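PDB 1NM2: malonyl CoA:acyl carrier protein malonyltransferase from Streptomyces coelicolor, which probably transfers the malonyl group from malonyl-CoA to holo-acyl carrier protein, supplying malonyl-ACP for fatty acid biosynthesis. Local coordinates for residues Ala151-Leu156 with Gly167-Ala172. Residues are numbered along the deposited sequence; the frame is centred on the assembly and turned at random.
Sequences AHLERL and GQIVAA
Leu153 reaches from helix 146-155 onto strand 168-172 and meets both Ile169 and Ala171 with a single methyl, CD2. This is helix-on-sheet packing in the small alpha/beta subdomain of the FabD fold, the ferredoxin-like lobe that sits beside the larger hydrolase-like core. CD2 lies 3.9 Å from Ile169 CG2 and 4.0 Å from Ala171 CB, so one branch of the leucine rests against two residues on the same face of the strand. Its CG takes the sterically tight place between the backbone N and the carbonyl carbon (chi1 67°), and the second torsion then turns CD2 outward to the strand. Ile169 answers with its gamma methyl rather than its longer arm: CG2 stands anti to the backbone N, while CG1 is anti to the carbonyl carbon. Val170 and Ala172 alternate to the other face, where their side chains touch Met138. Around the three buried residues the apolar layer continues: Leu141 touches Leu153 and Ala171, Pro160 and Leu158 pack on Leu153, and Leu181 of helix 175-183 also covers Ala171. Antiparallel backbone bonds hold the strand within the sheet, Ile169 and Ala171 pairing with strand 136-143, Val170 and Ala172 with strand 159-165. The last turn of helix 146-155, which carries Leu153, is closed by Arg155 N donating to Ala151 O at 3.0 Å.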
ATOM      1  N   ALA A 151     -12.390  -5.362 -19.751  1.00 16.72           N
ATOM      2  CA  ALA A 151     -13.233  -4.886 -20.846  1.00 15.99           C
ATOM      3  C   ALA A 151     -14.687  -4.762 -20.399  1.00 16.27           C
ATOM      4  O   ALA A 151     -15.340  -3.755 -20.653  1.00 17.42           O
ATOM      5  CB  ALA A 151     -13.132  -5.843 -22.037  1.00 16.28           C
ATOM      6  N   HIS A 152     -15.185  -5.792 -19.721  1.00 17.06           N
ATOM      7  CA  HIS A 152     -16.563  -5.812 -19.247  1.00 17.65           C
ATOM      8  C   HIS A 152     -16.860  -4.737 -18.204  1.00 18.65           C
ATOM      9  O   HIS A 152     -17.787  -3.943 -18.376  1.00 18.53           O
ATOM     10  CB  HIS A 152     -16.898  -7.190 -18.664  1.00 19.21           C
ATOM     11  CG  HIS A 152     -18.333  -7.344 -18.263  1.00 19.35           C
ATOM     12  ND1 HIS A 152     -19.322  -7.697 -19.156  1.00 21.86           N
ATOM     13  CD2 HIS A 152     -18.951  -7.168 -17.070  1.00 20.72           C
ATOM     14  CE1 HIS A 152     -20.487  -7.734 -18.531  1.00 23.01           C
ATOM     15  NE2 HIS A 152     -20.288  -7.417 -17.264  1.00 20.62           N
ATOM     16  N   LEU A 153     -16.088  -4.709 -17.119  1.00 17.67           N
ATOM     17  CA  LEU A 153     -16.326  -3.716 -16.076  1.00 18.35           C
ATOM     18  C   LEU A 153     -16.219  -2.291 -16.617  1.00 19.13           C
ATOM     19  O   LEU A 153     -17.014  -1.430 -16.246  1.00 17.83           O
ATOM     20  CB  LEU A 153     -15.360  -3.918 -14.902  1.00 18.19           C
ATOM     21  CG  LEU A 153     -13.868  -3.664 -15.118  1.00 19.00           C
ATOM     22  CD1 LEU A 153     -13.561  -2.198 -14.857  1.00 15.41           C
ATOM     23  CD2 LEU A 153     -13.065  -4.553 -14.168  1.00 16.96           C
ATOM     24  N   GLU A 154     -15.249  -2.044 -17.497  1.00 19.33           N
ATOM     25  CA  GLU A 154     -15.085  -0.713 -18.073  1.00 21.29           C
ATOM     26  C   GLU A 154     -16.279  -0.356 -18.952  1.00 21.54           C
ATOM     27  O   GLU A 154     -16.711   0.801 -18.988  1.00 19.31           O
ATOM     28  CB  GLU A 154     -13.795  -0.627 -18.893  1.00 21.96           C
ATOM     29  CG  GLU A 154     -12.537  -0.767 -18.054  1.00 25.15           C
ATOM     30  CD  GLU A 154     -11.267  -0.499 -18.838  1.00 26.10           C
ATOM     31  OE1 GLU A 154     -11.138  -1.012 -19.971  1.00 29.61           O
ATOM     32  OE2 GLU A 154     -10.392   0.215 -18.312  1.00 26.61           O
ATOM     33  N   ARG A 155     -16.807  -1.349 -19.662  1.00 22.89           N
ATOM     34  CA  ARG A 155     -17.965  -1.118 -20.518  1.00 24.72           C
ATOM     35  C   ARG A 155     -19.159  -0.711 -19.665  1.00 23.85           C
ATOM     36  O   ARG A 155     -20.045   0.008 -20.123  1.00 24.12           O
ATOM     37  CB  ARG A 155     -18.321  -2.379 -21.301  1.00 26.96           C
ATOM     38  CG  ARG A 155     -17.847  -2.389 -22.740  1.00 31.63           C
ATOM     39  CD  ARG A 155     -18.485  -3.558 -23.467  1.00 35.22           C
ATOM     40  NE  ARG A 155     -19.939  -3.498 -23.353  1.00 36.79           N
ATOM     41  CZ  ARG A 155     -20.707  -4.519 -22.985  1.00 38.33           C
ATOM     42  NH1 ARG A 155     -20.162  -5.692 -22.692  1.00 38.31           N
ATOM     43  NH2 ARG A 155     -22.022  -4.364 -22.908  1.00 38.63           N
ATOM     44  N   LEU A 156     -19.186  -1.193 -18.426  1.00 23.53           N
ATOM     45  CA  LEU A 156     -20.269  -0.870 -17.511  1.00 22.69           C
ATOM     46  C   LEU A 156     -20.009   0.454 -16.809  1.00 22.17           C
ATOM     47  O   LEU A 156     -20.833   0.918 -16.022  1.00 22.44           O
ATOM     48  CB  LEU A 156     -20.459  -1.982 -16.479  1.00 23.97           C
ATOM     49  CG  LEU A 156     -21.429  -3.104 -16.863  1.00 25.68           C
ATOM     50  CD1 LEU A 156     -21.075  -3.670 -18.235  1.00 24.97           C
ATOM     51  CD2 LEU A 156     -21.371  -4.191 -15.794  1.00 25.40           C
ATOM     52  N   GLY A 167      -3.608 -12.502 -12.051  1.00 28.00           N
ATOM     53  CA  GLY A 167      -4.942 -12.393 -12.618  1.00 26.99           C
ATOM     54  C   GLY A 167      -5.972 -11.661 -11.774  1.00 25.68           C
ATOM     55  O   GLY A 167      -7.144 -11.604 -12.149  1.00 26.74           O
ATOM     56  N   GLN A 168      -5.548 -11.088 -10.652  1.00 23.59           N
ATOM     57  CA  GLN A 168      -6.469 -10.384  -9.760  1.00 21.36           C
ATOM     58  C   GLN A 168      -6.847  -8.974 -10.215  1.00 20.23           C
ATOM     59  O   GLN A 168      -5.980  -8.161 -10.556  1.00 19.80           O
ATOM     60  CB  GLN A 168      -5.886 -10.341  -8.346  1.00 21.88           C
ATOM     61  CG  GLN A 168      -6.065 -11.647  -7.578  1.00 25.67           C
ATOM     62  CD  GLN A 168      -5.391 -11.627  -6.220  1.00 27.39           C
ATOM     63  OE1 GLN A 168      -5.328 -10.585  -5.558  1.00 29.06           O
ATOM     64  NE2 GLN A 168      -4.895 -12.784  -5.789  1.00 27.61           N
ATOM     65  N   ILE A 169      -8.151  -8.698 -10.205  1.00 18.17           N
ATOM     66  CA  ILE A 169      -8.698  -7.408 -10.623  1.00 16.38           C
ATOM     67  C   ILE A 169      -9.706  -6.846  -9.611  1.00 16.41           C
ATOM     68  O   ILE A 169     -10.579  -7.565  -9.117  1.00 15.56           O
ATOM     69  CB  ILE A 169      -9.454  -7.530 -11.978  1.00 17.22           C
ATOM     70  CG1 ILE A 169      -8.528  -8.055 -13.083  1.00 17.32           C
ATOM     71  CG2 ILE A 169     -10.052  -6.183 -12.358  1.00 17.16           C
ATOM     72  CD1 ILE A 169      -7.508  -7.053 -13.580  1.00 15.68           C
ATOM     73  N   VAL A 170      -9.585  -5.560  -9.303  1.00 16.92           N
ATOM     74  CA  VAL A 170     -10.530  -4.905  -8.402  1.00 16.28           C
ATOM     75  C   VAL A 170     -11.218  -3.790  -9.184  1.00 17.32           C
ATOM     76  O   VAL A 170     -10.556  -2.908  -9.741  1.00 17.75           O
ATOM     77  CB  VAL A 170      -9.842  -4.278  -7.173  1.00 17.56           C
ATOM     78  CG1 VAL A 170     -10.868  -3.535  -6.339  1.00 15.06           C
ATOM     79  CG2 VAL A 170      -9.176  -5.359  -6.335  1.00 18.47           C
ATOM     80  N   ALA A 171     -12.543  -3.840  -9.233  1.00 16.80           N
ATOM     81  CA  ALA A 171     -13.322  -2.833  -9.946  1.00 17.31           C
ATOM     82  C   ALA A 171     -13.751  -1.742  -8.971  1.00 17.25           C
ATOM     83  O   ALA A 171     -13.936  -2.007  -7.785  1.00 19.31           O
ATOM     84  CB  ALA A 171     -14.552  -3.474 -10.589  1.00 16.37           C
ATOM     85  N   ALA A 172     -13.906  -0.522  -9.475  1.00 15.89           N
ATOM     86  CA  ALA A 172     -14.313   0.601  -8.646  1.00 16.32           C
ATOM     87  C   ALA A 172     -15.182   1.570  -9.436  1.00 16.54           C
ATOM     88  O   ALA A 172     -14.973   1.785 -10.631  1.00 17.80           O
ATOM     89  CB  ALA A 172     -13.086   1.325  -8.103  1.00 14.85           C
TER